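Local coordinates for protein arylalkylamine N-Acetyltransferase 2 (Aedes aegypti, PDB 4FD5) that probably transfers acyl groups from acyl-CoA donors such as acetyl-CoA to the amines of dopamine, serotonin and related arylalkylamines, as a member of the GNAT acetyltransferase family, at residues Ser16-Asp21 against Gly73-Val78; Arg27-Ala32 against Ser137-Phe142; Asn116-Leu121 against Thr187-Asn192; Lys123-Asp128 against Ile216-Ile221. All coordinates share one frame; numbering follows the deposited sequence.

Contact 1: Ser16-Asp21 against Gly73-Val78; sequences SKYYDD and GDIAGV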
# COMPACT_ATOMS: atom_id res chain seq x y z
N SER A 16 -4.39 -2.41 18.60
CA SER A 16 -5.46 -1.41 18.53
C SER A 16 -5.16 -0.11 19.30
O SER A 16 -5.65 0.96 18.92
CB SER A 16 -6.80 -1.99 18.99
OG SER A 16 -6.80 -2.31 20.38
N LYS A 17 -4.36 -0.20 20.37
CA LYS A 17 -4.04 0.99 21.14
C LYS A 17 -3.24 2.01 20.33
O LYS A 17 -3.17 3.17 20.68
CB LYS A 17 -3.28 0.63 22.42
CG LYS A 17 -4.13 -0.14 23.42
CD LYS A 17 -3.52 -0.03 24.80
CE LYS A 17 -4.37 -0.76 25.84
NZ LYS A 17 -3.79 -0.65 27.21
N TYR A 18 -2.66 1.55 19.22
CA TYR A 18 -1.87 2.41 18.35
C TYR A 18 -2.60 2.84 17.09
O TYR A 18 -2.07 3.66 16.33
CB TYR A 18 -0.55 1.74 17.95
CG TYR A 18 0.41 1.63 19.10
CD1 TYR A 18 1.35 2.61 19.32
CD2 TYR A 18 0.35 0.55 19.96
CE1 TYR A 18 2.24 2.52 20.39
CE2 TYR A 18 1.23 0.46 21.04
CZ TYR A 18 2.17 1.45 21.23
OH TYR A 18 3.06 1.37 22.29
N TYR A 19 -3.81 2.31 16.86
CA TYR A 19 -4.48 2.65 15.61
C TYR A 19 -4.62 4.16 15.39
O TYR A 19 -4.32 4.66 14.30
CB TYR A 19 -5.86 1.99 15.50
CG TYR A 19 -5.92 0.48 15.39
CD1 TYR A 19 -4.78 -0.30 15.19
CD2 TYR A 19 -7.14 -0.17 15.49
CE1 TYR A 19 -4.87 -1.69 15.09
CE2 TYR A 19 -7.24 -1.52 15.39
CZ TYR A 19 -6.11 -2.29 15.18
OH TYR A 19 -6.26 -3.65 15.11
N ASP A 20 -5.09 4.91 16.40
CA ASP A 20 -5.25 6.34 16.21
C ASP A 20 -3.91 6.98 15.85
O ASP A 20 -3.85 7.78 14.91
CB ASP A 20 -5.79 7.03 17.48
CG ASP A 20 -7.28 6.83 17.67
OD1 ASP A 20 -7.95 6.25 16.79
OD2 ASP A 20 -7.81 7.28 18.71
N ASP A 21 -2.86 6.60 16.59
CA ASP A 21 -1.52 7.19 16.38
C ASP A 21 -1.09 6.91 14.95
O ASP A 21 -0.46 7.75 14.29
CB ASP A 21 -0.48 6.56 17.30
CG ASP A 21 -0.55 7.04 18.75
OD1 ASP A 21 -1.25 8.03 19.02
OD2 ASP A 21 0.13 6.43 19.61
N GLY A 73 8.28 6.68 21.98
CA GLY A 73 6.98 6.17 21.57
C GLY A 73 6.38 6.80 20.32
O GLY A 73 5.21 6.55 20.01
N ASP A 74 7.16 7.60 19.60
CA ASP A 74 6.72 8.19 18.34
C ASP A 74 6.70 7.17 17.20
O ASP A 74 7.59 6.32 17.10
CB ASP A 74 7.65 9.34 17.93
CG ASP A 74 7.55 10.54 18.86
OD1 ASP A 74 6.91 10.42 19.92
OD2 ASP A 74 8.11 11.59 18.50
N ILE A 75 5.69 7.25 16.35
CA ILE A 75 5.64 6.42 15.14
C ILE A 75 6.68 6.94 14.16
O ILE A 75 6.55 8.04 13.62
CB ILE A 75 4.22 6.45 14.49
CG1 ILE A 75 3.15 5.92 15.46
CG2 ILE A 75 4.19 5.66 13.17
CD1 ILE A 75 3.38 4.51 15.91
N ALA A 76 7.73 6.16 13.95
CA ALA A 76 8.76 6.55 12.99
C ALA A 76 8.35 6.12 11.60
O ALA A 76 8.67 6.78 10.60
CB ALA A 76 10.10 5.95 13.37
N GLY A 77 7.65 4.99 11.51
CA GLY A 77 7.18 4.57 10.20
C GLY A 77 6.26 3.38 10.31
O GLY A 77 6.20 2.77 11.37
N VAL A 78 5.54 3.04 9.24
CA VAL A 78 4.68 1.86 9.26
C VAL A 78 4.68 1.11 7.92
O VAL A 78 4.92 1.68 6.86
CB VAL A 78 3.22 2.21 9.58
CG1 VAL A 78 3.11 2.79 11.01
CG2 VAL A 78 2.64 3.15 8.53
O HOH W 1 2.91 7.15 18.92
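Ile-75 points its side chain at the gap between Tyr-18 and Asp-21, joining the start of the first long helix of this GNAT fold, 19-29, to the beginning of strand 75-85 in the central sheet. The ethyl branch of the isoleucine does the touching. Its CG1 lies beside the backbone N (chi1 -60°), which places the methylene 4.1 Å from Asp-21 CB. The terminal methyl continues toward the tyrosine, and Ile-75 CD1 meets Tyr-18 CD1 obliquely at 4.4 Å. A branched aliphatic chain suits this buried strand position, since Met-67 on the adjacent strand 66-69 and His-25 one helical turn on from Asp-21 also pack against it.

Tyr-18, just ahead of the helix, brings its ring against the methyl at a slant and also lies on Met-67 and Ile-69. Asp-21 suits the margin of the contact for a different reason: its methylene takes part in the apolar packing while its carboxylate reaches the solvent side. Gly-73 adopts a positive phi of 83° in the turn between strands 66-69 and 75-85, a conformation that residues with a CB enter less easily. Its carbonyl supplies the polar link to the helix: one water donates to Gly-73 O at 2.6 Å and, more weakly, to Asp-21 OD2 at 3.0 Å.

Contact 2: Arg27-Ala32 against Ser137-Phe142; sequences RQTFFA and SVDSRF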
# COMPACT_ATOMS: atom_id res chain seq x y z
N ARG A 27 -2.14 10.65 8.14
CA ARG A 27 -2.73 11.93 7.76
C ARG A 27 -1.64 12.95 7.58
O ARG A 27 -1.73 13.81 6.71
CB ARG A 27 -3.66 12.46 8.84
CG ARG A 27 -4.96 11.74 8.95
CD ARG A 27 -5.93 12.54 9.82
NE ARG A 27 -7.08 11.73 10.16
CZ ARG A 27 -7.21 11.07 11.31
NH1 ARG A 27 -6.27 11.14 12.25
NH2 ARG A 27 -8.30 10.34 11.54
N GLN A 28 -0.61 12.85 8.41
CA GLN A 28 0.36 13.92 8.46
C GLN A 28 1.45 13.69 7.45
O GLN A 28 2.04 14.65 6.95
CB GLN A 28 0.96 14.06 9.86
CG GLN A 28 -0.00 14.60 10.90
CD GLN A 28 -0.42 16.03 10.64
OE1 GLN A 28 0.34 16.82 10.06
NE2 GLN A 28 -1.62 16.38 11.07
N THR A 29 1.71 12.43 7.13
CA THR A 29 2.96 12.18 6.42
C THR A 29 2.78 11.48 5.09
O THR A 29 3.65 11.56 4.22
CB THR A 29 4.00 11.39 7.26
OG1 THR A 29 3.56 10.04 7.43
CG2 THR A 29 4.22 12.03 8.61
N PHE A 30 1.64 10.80 4.93
CA PHE A 30 1.52 9.86 3.84
C PHE A 30 0.43 10.17 2.83
O PHE A 30 0.70 10.25 1.65
CB PHE A 30 1.32 8.44 4.37
CG PHE A 30 1.21 7.42 3.28
CD1 PHE A 30 2.35 6.91 2.66
CD2 PHE A 30 -0.04 6.99 2.84
CE1 PHE A 30 2.25 5.99 1.65
CE2 PHE A 30 -0.14 6.05 1.83
CZ PHE A 30 1.00 5.55 1.22
N PHE A 31 -0.80 10.32 3.31
CA PHE A 31 -1.97 10.31 2.43
C PHE A 31 -1.87 11.37 1.32
O PHE A 31 -2.10 11.06 0.16
CB PHE A 31 -3.25 10.55 3.23
CG PHE A 31 -3.73 9.35 4.03
CD1 PHE A 31 -3.59 8.06 3.55
CD2 PHE A 31 -4.36 9.54 5.25
CE1 PHE A 31 -4.06 6.97 4.27
CE2 PHE A 31 -4.84 8.46 5.98
CZ PHE A 31 -4.68 7.17 5.50
N ALA A 32 -1.53 12.60 1.67
CA ALA A 32 -1.51 13.69 0.69
C ALA A 32 -0.30 13.62 -0.25
O ALA A 32 -0.30 14.25 -1.31
CB ALA A 32 -1.56 15.04 1.39
N SER A 137 5.39 3.73 4.81
CA SER A 137 5.47 5.16 5.13
C SER A 137 6.53 5.39 6.20
O SER A 137 6.58 4.66 7.19
CB SER A 137 4.11 5.64 5.66
OG SER A 137 4.17 7.01 6.04
N VAL A 138 7.42 6.37 6.00
CA VAL A 138 8.42 6.71 7.01
C VAL A 138 8.42 8.21 7.21
O VAL A 138 8.53 8.97 6.24
CB VAL A 138 9.84 6.25 6.58
CG1 VAL A 138 10.89 6.66 7.63
CG2 VAL A 138 9.86 4.75 6.35
N ASP A 139 8.26 8.63 8.46
CA ASP A 139 8.24 10.04 8.86
C ASP A 139 9.56 10.71 8.45
O ASP A 139 10.63 10.12 8.63
CB ASP A 139 8.04 10.12 10.38
CG ASP A 139 7.83 11.54 10.87
OD1 ASP A 139 8.75 12.37 10.70
OD2 ASP A 139 6.76 11.83 11.44
N SER A 140 9.49 11.90 7.87
CA SER A 140 10.69 12.57 7.37
C SER A 140 11.79 12.70 8.43
O SER A 140 12.98 12.69 8.10
CB SER A 140 10.36 13.95 6.79
OG SER A 140 9.85 14.82 7.80
N ARG A 141 11.40 12.84 9.70
CA ARG A 141 12.37 12.98 10.79
C ARG A 141 13.25 11.74 10.91
O ARG A 141 14.38 11.81 11.41
CB ARG A 141 11.66 13.25 12.13
CG ARG A 141 10.82 14.53 12.18
CD ARG A 141 9.97 14.61 13.45
NE ARG A 141 8.83 13.69 13.42
CZ ARG A 141 8.21 13.23 14.50
NH1 ARG A 141 8.61 13.59 15.71
NH2 ARG A 141 7.17 12.40 14.37
N PHE A 142 12.74 10.60 10.44
CA PHE A 142 13.37 9.31 10.67
C PHE A 142 13.95 8.68 9.41
O PHE A 142 14.36 7.52 9.43
CB PHE A 142 12.37 8.34 11.33
CG PHE A 142 11.97 8.74 12.73
CD1 PHE A 142 10.85 9.53 12.95
CD2 PHE A 142 12.72 8.33 13.82
CE1 PHE A 142 10.49 9.90 14.24
CE2 PHE A 142 12.36 8.69 15.10
CZ PHE A 142 11.25 9.48 15.30
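Asp-139 OD1 accepts two hydrogen bonds from Arg-141, while the other carboxylate oxygen, OD2, lies 3.8 Å from the methyl CG2 of Thr-29 across the contact. The backbone N of Arg-141 uses the anti lone pair of Asp-139 OD1 at 2.9 Å, making an Asx turn. The guanidinium comes in side-on: Arg-141 NE bonds to Asp-139 OD1, and Arg-141 NH2 reaches Asp-139 OD2 at 3.0 Å, close to straight at 163°. That salt bridge lies in the guanidinium plane but meets the carboxylate from above its own plane. Backbone and side-chain donors together fix the rotation of the carboxylate, a task for which a short aspartate just past the end of a strand is well suited.

This is the point where strand 129-138 of the GNAT fold gives way to the loop before helix 147-161. The sequence starting at Arg-141 matches the Arg-x-x-Gly-x-Gly signature, which in GNAT enzymes wraps the pyrophosphate of the CoA donor.

On the facing side, Thr-29 lies in the last part of helix 19-29, and its side chain crosses that of Asp-139 at about a right angle. His-25 ties the two segments together: its backbone O is hydrogen-bonded to Thr-29 OG1 and its ring NE2 to Ser-137 OG. The small serine lets Phe-30 come close. Phe-30 CB lies 3.6 Å from Ser-137 OG, and with chi1 near 180° (-179°) the ring swings so that Phe-30 CD1 rests obliquely 3.7 Å from Ser-137 CB.

Contact 3: Asn116-Leu121 against Thr187-Asn192; sequences NLKINL and TKCEIN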
# COMPACT_ATOMS: atom_id res chain seq x y z
N ASN A 116 -5.24 -5.18 -11.54
CA ASN A 116 -5.32 -6.47 -10.87
C ASN A 116 -6.08 -7.55 -11.65
O ASN A 116 -5.86 -8.74 -11.43
CB ASN A 116 -5.89 -6.32 -9.46
CG ASN A 116 -4.81 -6.04 -8.44
OD1 ASN A 116 -4.04 -6.93 -8.08
ND2 ASN A 116 -4.73 -4.79 -7.98
N LEU A 117 -6.96 -7.14 -12.57
CA LEU A 117 -7.59 -8.13 -13.45
C LEU A 117 -6.64 -8.86 -14.40
O LEU A 117 -7.00 -9.89 -14.98
CB LEU A 117 -8.70 -7.49 -14.27
CG LEU A 117 -9.96 -7.04 -13.53
CD1 LEU A 117 -10.92 -6.36 -14.52
CD2 LEU A 117 -10.63 -8.21 -12.85
N LYS A 118 -5.44 -8.34 -14.58
CA LYS A 118 -4.57 -8.84 -15.64
C LYS A 118 -3.67 -9.97 -15.17
O LYS A 118 -2.97 -10.59 -15.96
CB LYS A 118 -3.74 -7.70 -16.21
CG LYS A 118 -4.60 -6.58 -16.76
CD LYS A 118 -3.77 -5.41 -17.22
CE LYS A 118 -2.70 -5.87 -18.20
NZ LYS A 118 -2.09 -4.72 -18.95
N ILE A 119 -3.70 -10.23 -13.87
CA ILE A 119 -2.94 -11.32 -13.29
C ILE A 119 -3.77 -12.07 -12.25
O ILE A 119 -4.73 -11.54 -11.71
CB ILE A 119 -1.64 -10.82 -12.60
CG1 ILE A 119 -1.97 -9.85 -11.46
CG2 ILE A 119 -0.68 -10.22 -13.63
CD1 ILE A 119 -0.76 -9.20 -10.82
N ASN A 120 -3.40 -13.32 -11.98
CA ASN A 120 -4.03 -14.09 -10.91
C ASN A 120 -2.92 -14.80 -10.15
O ASN A 120 -2.44 -15.85 -10.56
CB ASN A 120 -5.03 -15.09 -11.49
CG ASN A 120 -5.81 -15.82 -10.42
OD1 ASN A 120 -5.41 -15.86 -9.25
ND2 ASN A 120 -6.94 -16.40 -10.80
N LEU A 121 -2.49 -14.21 -9.04
CA LEU A 121 -1.35 -14.76 -8.31
C LEU A 121 -1.74 -16.01 -7.55
O LEU A 121 -0.89 -16.88 -7.31
CB LEU A 121 -0.75 -13.72 -7.37
CG LEU A 121 0.17 -12.67 -8.01
CD1 LEU A 121 -0.36 -12.19 -9.34
CD2 LEU A 121 0.42 -11.50 -7.06
N THR A 187 8.29 -7.64 -10.71
CA THR A 187 7.14 -6.98 -11.34
C THR A 187 6.34 -7.97 -12.19
O THR A 187 6.89 -8.63 -13.08
CB THR A 187 7.60 -5.77 -12.19
OG1 THR A 187 8.26 -4.83 -11.34
CG2 THR A 187 6.43 -5.10 -12.88
N LYS A 188 5.05 -8.08 -11.89
CA LYS A 188 4.15 -8.96 -12.62
C LYS A 188 3.30 -8.16 -13.60
O LYS A 188 2.89 -8.69 -14.64
CB LYS A 188 3.25 -9.74 -11.66
CG LYS A 188 4.02 -10.57 -10.65
CD LYS A 188 5.07 -11.43 -11.35
CE LYS A 188 4.73 -12.91 -11.27
NZ LYS A 188 5.69 -13.72 -12.08
N CYS A 189 3.03 -6.90 -13.27
CA CYS A 189 2.17 -6.08 -14.14
C CYS A 189 2.64 -4.64 -14.00
O CYS A 189 3.03 -4.25 -12.92
CB CYS A 189 0.69 -6.21 -13.69
SG CYS A 189 -0.52 -5.52 -14.82
N GLU A 190 2.63 -3.85 -15.06
CA GLU A 190 3.02 -2.45 -14.92
C GLU A 190 2.33 -1.55 -15.92
O GLU A 190 1.96 -2.00 -17.01
CB GLU A 190 4.54 -2.28 -15.00
CG GLU A 190 5.15 -2.57 -16.35
CD GLU A 190 6.66 -2.47 -16.31
OE1 GLU A 190 7.23 -2.27 -15.21
OE2 GLU A 190 7.29 -2.59 -17.38
N ILE A 191 2.16 -0.29 -15.55
CA ILE A 191 1.58 0.69 -16.48
C ILE A 191 2.17 2.08 -16.25
O ILE A 191 2.38 2.51 -15.11
CB ILE A 191 0.04 0.72 -16.39
CG1 ILE A 191 -0.55 1.63 -17.48
CG2 ILE A 191 -0.43 1.15 -15.00
CD1 ILE A 191 -2.07 1.60 -17.52
N ASN A 192 2.48 2.78 -17.35
CA ASN A 192 3.01 4.13 -17.28
C ASN A 192 1.86 5.11 -17.13
O ASN A 192 0.89 5.03 -17.88
CB ASN A 192 3.76 4.49 -18.57
CG ASN A 192 5.04 3.70 -18.74
OD1 ASN A 192 5.85 3.60 -17.82
ND2 ASN A 192 5.23 3.15 -19.93
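Ile-119 holds CG1 between its backbone N and carbonyl carbon (chi1 61°), a setting that sends both of its branches toward Lys-188 and Cys-189. The CG2 methyl sits 4.0 Å from Lys-188 O and 4.2 Å from Cys-189 CB. The longer branch runs on, so that Ile-119 CD1 touches Lys-188 CB at 4.1 Å, the two side chains crossing at about a right angle. Isoleucine fits here because its two branches spread over both strand residues; its side chain also packs on Ile-216 of the next strand.

Lys-118 works alongside it through its hydrocarbon part. A bend at chi3 (53°) lays the chain along the sulfur, and both Lys-118 CD and Lys-118 CE come to 4.0 Å from Cys-189 SG. The cysteine sulfur, small and only slightly polar, suits the spot where an aliphatic chain passes over a buried strand residue, and Gln-115 of helix 103-116 packs on the same side chain. Lys-188 behaves similarly: its CB stays in the contact, while bends at chi2 and chi3 lead its end away.

The loop is shaped by local features. A type I beta turn from Asn-116 to Ile-119 leads out of helix 103-116, and Asn-120, at the N-cap, accepts a hydrogen bond from Lys-123 N of the next short helix through OD1. Opposite lies a classic beta bulge: Lys-188 and Cys-189 both face Ile-216, at the corner of strand 186-192, an outermost strand of the mixed GNAT sheet.

Contact 4: Lys123-Asp128 against Ile216-Ile221; sequences KQFDVD and IMCKVI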
# COMPACT_ATOMS: atom_id res chain seq x y z
N LYS A 123 -3.66 -18.38 -8.60
CA LYS A 123 -3.48 -19.47 -9.54
C LYS A 123 -2.02 -19.70 -9.86
O LYS A 123 -1.53 -20.83 -9.85
CB LYS A 123 -4.27 -19.20 -10.82
CG LYS A 123 -5.71 -19.70 -10.80
CD LYS A 123 -6.51 -19.13 -9.62
CE LYS A 123 -7.96 -19.60 -9.65
NZ LYS A 123 -8.81 -18.64 -8.90
N GLN A 124 -1.30 -18.62 -10.14
CA GLN A 124 0.10 -18.73 -10.53
C GLN A 124 0.93 -19.48 -9.51
O GLN A 124 1.79 -20.27 -9.88
CB GLN A 124 0.71 -17.35 -10.81
CG GLN A 124 2.11 -17.40 -11.39
CD GLN A 124 2.60 -16.04 -11.87
OE1 GLN A 124 1.81 -15.12 -12.08
NE2 GLN A 124 3.91 -15.91 -12.05
N PHE A 125 0.67 -19.24 -8.23
CA PHE A 125 1.48 -19.85 -7.18
C PHE A 125 0.75 -20.92 -6.37
O PHE A 125 1.30 -21.44 -5.40
CB PHE A 125 2.07 -18.77 -6.26
CG PHE A 125 2.93 -17.78 -6.98
CD1 PHE A 125 4.14 -18.16 -7.53
CD2 PHE A 125 2.51 -16.47 -7.13
CE1 PHE A 125 4.94 -17.26 -8.21
CE2 PHE A 125 3.30 -15.55 -7.80
CZ PHE A 125 4.52 -15.95 -8.34
N ASP A 126 -0.47 -21.24 -6.77
CA ASP A 126 -1.30 -22.22 -6.08
C ASP A 126 -1.42 -21.94 -4.58
O ASP A 126 -1.09 -22.78 -3.75
CB ASP A 126 -0.78 -23.65 -6.32
CG ASP A 126 -1.82 -24.71 -5.99
OD1 ASP A 126 -3.03 -24.42 -6.14
OD2 ASP A 126 -1.43 -25.83 -5.59
N VAL A 127 -1.90 -20.74 -4.25
CA VAL A 127 -2.11 -20.38 -2.85
C VAL A 127 -3.55 -19.88 -2.64
O VAL A 127 -4.19 -19.40 -3.57
CB VAL A 127 -1.11 -19.30 -2.39
CG1 VAL A 127 0.32 -19.83 -2.45
CG2 VAL A 127 -1.25 -18.05 -3.26
N ASP A 128 -4.04 -20.01 -1.41
CA ASP A 128 -5.40 -19.59 -1.09
C ASP A 128 -5.43 -18.25 -0.37
O ASP A 128 -6.50 -17.70 -0.10
CB ASP A 128 -6.13 -20.65 -0.25
CG ASP A 128 -5.31 -21.11 0.94
OD1 ASP A 128 -4.49 -20.32 1.45
OD2 ASP A 128 -5.49 -22.27 1.37
N ILE A 216 2.53 -3.80 -10.14
CA ILE A 216 2.10 -4.87 -9.26
C ILE A 216 3.23 -5.89 -9.16
O ILE A 216 3.66 -6.48 -10.19
CB ILE A 216 0.81 -5.55 -9.71
CG1 ILE A 216 -0.34 -4.53 -9.72
CG2 ILE A 216 0.48 -6.74 -8.81
CD1 ILE A 216 -1.65 -5.12 -10.21
N MET A 217 3.72 -6.07 -7.93
CA MET A 217 4.96 -6.77 -7.67
C MET A 217 4.72 -7.86 -6.65
O MET A 217 3.86 -7.73 -5.78
CB MET A 217 6.02 -5.80 -7.15
CG MET A 217 6.24 -4.59 -8.06
SD MET A 217 7.45 -3.39 -7.46
CE MET A 217 8.97 -4.24 -7.90
N CYS A 218 5.48 -8.95 -6.76
CA CYS A 218 5.29 -10.04 -5.80
C CYS A 218 6.56 -10.81 -5.48
O CYS A 218 7.57 -10.72 -6.18
CB CYS A 218 4.19 -10.98 -6.29
SG CYS A 218 4.69 -11.96 -7.71
N LYS A 219 6.51 -11.57 -4.40
CA LYS A 219 7.66 -12.35 -3.97
C LYS A 219 7.17 -13.67 -3.40
O LYS A 219 6.27 -13.69 -2.55
CB LYS A 219 8.46 -11.59 -2.91
CG LYS A 219 9.74 -12.29 -2.49
CD LYS A 219 10.47 -11.55 -1.39
CE LYS A 219 11.78 -12.29 -1.09
NZ LYS A 219 12.54 -11.70 0.04
N VAL A 220 7.76 -14.77 -3.86
CA VAL A 220 7.53 -16.06 -3.21
C VAL A 220 8.49 -16.16 -2.03
O VAL A 220 9.71 -16.03 -2.20
CB VAL A 220 7.76 -17.24 -4.16
CG1 VAL A 220 7.61 -18.56 -3.38
CG2 VAL A 220 6.77 -17.18 -5.30
N ILE A 221 7.95 -16.36 -0.83
CA ILE A 221 8.76 -16.31 0.38
C ILE A 221 8.96 -17.67 1.05
O ILE A 221 9.90 -17.85 1.83
CB ILE A 221 8.21 -15.29 1.40
CG1 ILE A 221 6.78 -15.64 1.80
CG2 ILE A 221 8.30 -13.87 0.84
CD1 ILE A 221 6.28 -14.83 3.02
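Val-220 presses a methyl onto one face of the Phe-125 ring unusually closely: its CG2 is 3.4 Å from Phe-125 CE1 and 3.6 Å from Phe-125 CD1. This is a CH-pi contact placed nearer one side of the ring than its centre. The methyl gets there because CG2 of Val-220 lies beside its backbone N, anti to the carbonyl carbon. The opposite face of the ring is lined by CG of the preceding residue, Gln-124, so the aromatic plate is held between two aliphatic groups.

Cys-218, two residues earlier on the same face of the strand, meets the far part of the ring. Its sulfur is 3.9 Å from Phe-125 CE2, and SG lies 5.0 Å from the ring centroid at 72° off the normal, an oblique sulfur-aromatic contact. A chi1 of 71° turns the thiol toward the CE2-CZ side of the ring. A flat, broad phenylalanine suits a place where one side chain must bridge two strand residues, and a polarisable sulfur is a favourable neighbour for it.

Phe-125 lies on the short helix 121-125. Asp-126 then takes a positive phi and the chain turns off in a Schellman motif, heading for strand 129-138. Strand 213-220 itself runs between strands 166-171 and 186-192: Phe-125 also lies on Val-166 of the first and Cys-218 on Lys-188 of the second, while Met-217, facing the other way, packs against helix 174-182.

Overall arrangement
All four contacts reach the same mixed sheet, in two pairs. Contacts 1 and 2, centres 12 Å apart, share helix 19-29 and use the neighbouring strands 75-85 and 129-138, which bond to each other at Val-78 with Ser-137 and Ala-76 with Asp-139. Contacts 3 and 4, also 12 Å apart between centres, use the adjoining strands 186-192 and 213-220, against the loop and short helix that follow helix 103-116. The pairs lie 27 to 32 Å apart, centre to centre. Contact 1 closes before contacts 3 and 4 open, whereas contact 2 alternates with both along the chain. Thus an early helix is tied to middle strands, and residues 116-125 to the last two, in one GNAT sheet.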